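Local coordinates for protein galactokinase (Bifidobacterium longum subsp. infantis ATCC 15697 = JCM 1222 = DSM 20088, PDB 6TEQ) that probably phosphorylates galactose at the expense of ATP, as a GHMP-family galactokinase, and here holds a 2-fluorinated galactose in its sugar pocket, at residues A[184-189]-A[250-255]. Sequence-based numbering, arbitrary orientation.
Sequences GASTGG and QRRATC. With GAF (2-deoxy-2-fluoro-alpha-D-galactopyranose), chain M.
R252 reaches from its helix to the sugar-binding loop 184-189 and meets it chiefly through NH1, with CD also alongside S186 OG. NH1 donates to S186 OG at 3.0 Å, in a moderately bent bond (147°) whose acceptor sits at the edge of the guanidinium, tilted 23° from its plane. The same NH1 is 3.3 Å from T187 O, which approaches obliquely. A bend at chi3 (64°) in the arginine chain turns the head group onto the loop, and S186 presents OG anti to its own nitrogen. With R252 shortened to an alanine, S186 OG would probably lose this donor and a gap would open between helix and loop.

Just beyond, G188 N makes a weak hydrogen bond to GAF O3 (3.0 Å). T187 OG1 lies 3.2 Å from the sugar's F2 and donates to G188 O at 2.8 Å. N180 OD1 accepts from T187 N, and Y248 OH is also hydrogen-bonded to the sugar.

The loop, part of the galactose pocket, joins helix 165-183 to helix 190-197. R252 bridges to it from helix 247-262, which also supplies Y248 to that pocket; R251 and T254, on other faces of this helix, pack against helix 294-318.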
ATOM      1  N   GLY A 184     -15.798  -2.797   3.196  1.00 18.22           N
ATOM      2  CA  GLY A 184     -15.956  -2.175   4.521  1.00 18.20           C
ATOM      3  C   GLY A 184     -14.625  -1.973   5.206  1.00 20.16           C
ATOM      4  O   GLY A 184     -14.602  -1.906   6.444  1.00 26.57           O
ATOM      5  N   ALA A 185     -13.553  -1.911   4.420  1.00 22.16           N
ATOM      6  CA  ALA A 185     -12.170  -1.791   4.914  1.00 19.96           C
ATOM      7  C   ALA A 185     -11.724  -0.365   4.632  1.00 21.15           C
ATOM      8  O   ALA A 185     -11.520  -0.010   3.482  1.00 23.89           O
ATOM      9  CB  ALA A 185     -11.272  -2.762   4.248  1.00 24.83           C
ATOM     10  N   SER A 186     -11.539   0.406   5.669  1.00 19.93           N
ATOM     11  CA  SER A 186     -11.149   1.827   5.574  1.00 19.66           C
ATOM     12  C   SER A 186      -9.761   1.927   4.943  1.00 18.67           C
ATOM     13  O   SER A 186      -8.814   1.235   5.426  1.00 20.48           O
ATOM     14  CB  SER A 186     -11.151   2.428   6.924  1.00 22.31           C
ATOM     15  OG  SER A 186     -10.891   3.792   6.823  1.00 23.85           O
ATOM     16  N   THR A 187      -9.623   2.725   3.904  1.00 17.80           N
ATOM     17  CA  THR A 187      -8.360   2.874   3.140  1.00 20.40           C
ATOM     18  C   THR A 187      -8.275   4.278   2.515  1.00 16.83           C
ATOM     19  O   THR A 187      -9.310   4.877   2.067  1.00 18.58           O
ATOM     20  CB  THR A 187      -8.196   1.800   2.064  1.00 20.07           C
ATOM     21  OG1 THR A 187      -6.925   1.952   1.429  1.00 22.48           O
ATOM     22  CG2 THR A 187      -9.299   1.900   1.043  1.00 20.85           C
ATOM     23  N   GLY A 188      -7.078   4.848   2.603  1.00 16.33           N
ATOM     24  CA  GLY A 188      -6.764   6.043   1.839  1.00 14.82           C
ATOM     25  C   GLY A 188      -6.379   5.518   0.469  1.00 15.60           C
ATOM     26  O   GLY A 188      -6.764   4.417   0.115  1.00 19.33           O
ATOM     27  N   GLY A 189      -5.760   6.340  -0.310  1.00 16.74           N
ATOM     28  CA  GLY A 189      -5.433   5.951  -1.669  1.00 15.44           C
ATOM     29  C   GLY A 189      -4.012   5.666  -1.930  1.00 12.46           C
ATOM     30  O   GLY A 189      -3.675   5.496  -3.116  1.00 13.89           O
ATOM     31  N   GLN A 250     -10.097   4.709  13.700  0.50 17.64           N
ATOM     32  CA  GLN A 250     -10.053   5.712  14.802  0.50 17.47           C
ATOM     33  C   GLN A 250      -9.024   6.787  14.408  0.50 14.09           C
ATOM     34  O   GLN A 250      -9.370   7.997  14.487  0.50 14.48           O
ATOM     35  CB  GLN A 250      -9.741   5.100  16.169  0.50 19.88           C
ATOM     36  CG  GLN A 250      -9.773   6.126  17.305  0.50 22.51           C
ATOM     37  CD  GLN A 250     -11.049   6.935  17.414  0.50 28.52           C
ATOM     38  OE1 GLN A 250     -12.114   6.408  17.781  0.50 36.76           O
ATOM     39  NE2 GLN A 250     -10.952   8.216  17.052  0.50 29.51           N
ATOM     40  N   ARG A 251      -7.828   6.402  13.967  1.00 15.44           N
ATOM     41  CA  ARG A 251      -6.795   7.427  13.640  1.00 15.70           C
ATOM     42  C   ARG A 251      -7.387   8.437  12.640  1.00 15.24           C
ATOM     43  O   ARG A 251      -7.214   9.681  12.824  1.00 16.08           O
ATOM     44  CB  ARG A 251      -5.524   6.798  13.097  1.00 13.87           C
ATOM     45  CG  ARG A 251      -4.821   5.868  14.069  1.00 16.11           C
ATOM     46  CD  ARG A 251      -4.278   6.635  15.271  1.00 15.66           C
ATOM     47  NE  ARG A 251      -3.613   5.706  16.188  1.00 15.89           N
ATOM     48  CZ  ARG A 251      -4.247   4.883  16.996  1.00 16.54           C
ATOM     49  NH1 ARG A 251      -5.569   4.832  17.034  1.00 19.34           N
ATOM     50  NH2 ARG A 251      -3.555   4.035  17.725  1.00 18.97           N
ATOM     51  N   ARG A 252      -8.057   7.923  11.596  1.00 14.89           N
ATOM     52  CA  ARG A 252      -8.715   8.787  10.611  1.00 16.72           C
ATOM     53  C   ARG A 252      -9.727   9.720  11.302  1.00 15.74           C
ATOM     54  O   ARG A 252      -9.715  10.911  10.979  1.00 15.89           O
ATOM     55  CB  ARG A 252      -9.358   7.966   9.492  1.00 15.71           C
ATOM     56  CG  ARG A 252      -8.362   7.212   8.633  1.00 17.75           C
ATOM     57  CD  ARG A 252      -9.000   6.648   7.365  1.00 20.12           C
ATOM     58  NE  ARG A 252      -9.503   7.638   6.444  1.00 18.56           N
ATOM     59  CZ  ARG A 252     -10.072   7.369   5.280  1.00 21.84           C
ATOM     60  NH1 ARG A 252     -10.358   6.128   4.946  1.00 26.80           N
ATOM     61  NH2 ARG A 252     -10.442   8.352   4.490  1.00 24.54           N
ATOM     62  N   ALA A 253     -10.570   9.219  12.229  1.00 17.21           N
ATOM     63  CA  ALA A 253     -11.595  10.029  12.892  1.00 20.24           C
ATOM     64  C   ALA A 253     -10.932  11.158  13.678  1.00 17.03           C
ATOM     65  O   ALA A 253     -11.393  12.286  13.623  1.00 18.91           O
ATOM     66  CB  ALA A 253     -12.433   9.202  13.813  1.00 15.47           C
ATOM     67  N   THR A 254      -9.836  10.824  14.323  1.00 17.61           N
ATOM     68  CA  THR A 254      -9.085  11.761  15.167  1.00 15.60           C
ATOM     69  C   THR A 254      -8.530  12.889  14.317  1.00 14.71           C
ATOM     70  O   THR A 254      -8.722  14.072  14.666  1.00 14.99           O
ATOM     71  CB  THR A 254      -8.023  11.061  16.014  1.00 15.81           C
ATOM     72  OG1 THR A 254      -8.661  10.132  16.897  1.00 17.39           O
ATOM     73  CG2 THR A 254      -7.263  12.129  16.815  1.00 17.47           C
ATOM     74  N   CYS A 255      -7.990  12.554  13.138  1.00 15.92           N
ATOM     75  CA  CYS A 255      -7.461  13.605  12.252  1.00 14.60           C
ATOM     76  C   CYS A 255      -8.610  14.482  11.743  1.00 15.34           C
ATOM     77  O   CYS A 255      -8.406  15.713  11.655  1.00 15.39           O
ATOM     78  CB  CYS A 255      -6.709  13.027  11.074  1.00 15.62           C
ATOM     79  SG  CYS A 255      -5.172  12.244  11.620  1.00 15.53           S
TER
HETATM   80  C1  GAF M 609      -2.903   1.678   5.112  0.60 14.86           C
HETATM   81  C2  GAF M 609      -3.852   2.341   4.136  0.60 14.74           C
HETATM   82  F2  GAF M 609      -4.353   1.395   3.304  0.60 15.54           F
HETATM   83  C3  GAF M 609      -3.171   3.426   3.330  0.60 11.94           C
HETATM   84  O3  GAF M 609      -4.133   4.173   2.654  0.60 14.69           O
HETATM   85  C4  GAF M 609      -2.391   4.407   4.254  0.60 13.52           C
HETATM   86  O4  GAF M 609      -3.239   5.235   5.041  0.60 14.07           O
HETATM   87  C5  GAF M 609      -1.481   3.617   5.131  0.60 12.35           C
HETATM   88  O5  GAF M 609      -2.224   2.684   5.878  0.60 15.58           O
HETATM   89  C6  GAF M 609      -0.681   4.468   6.096  0.60 11.16           C
HETATM   90  O6  GAF M 609       0.190   5.362   5.403  0.60  9.59           O
HETATM   91  O1  GAF M 609      -2.032   0.934   4.280  0.60 17.81           O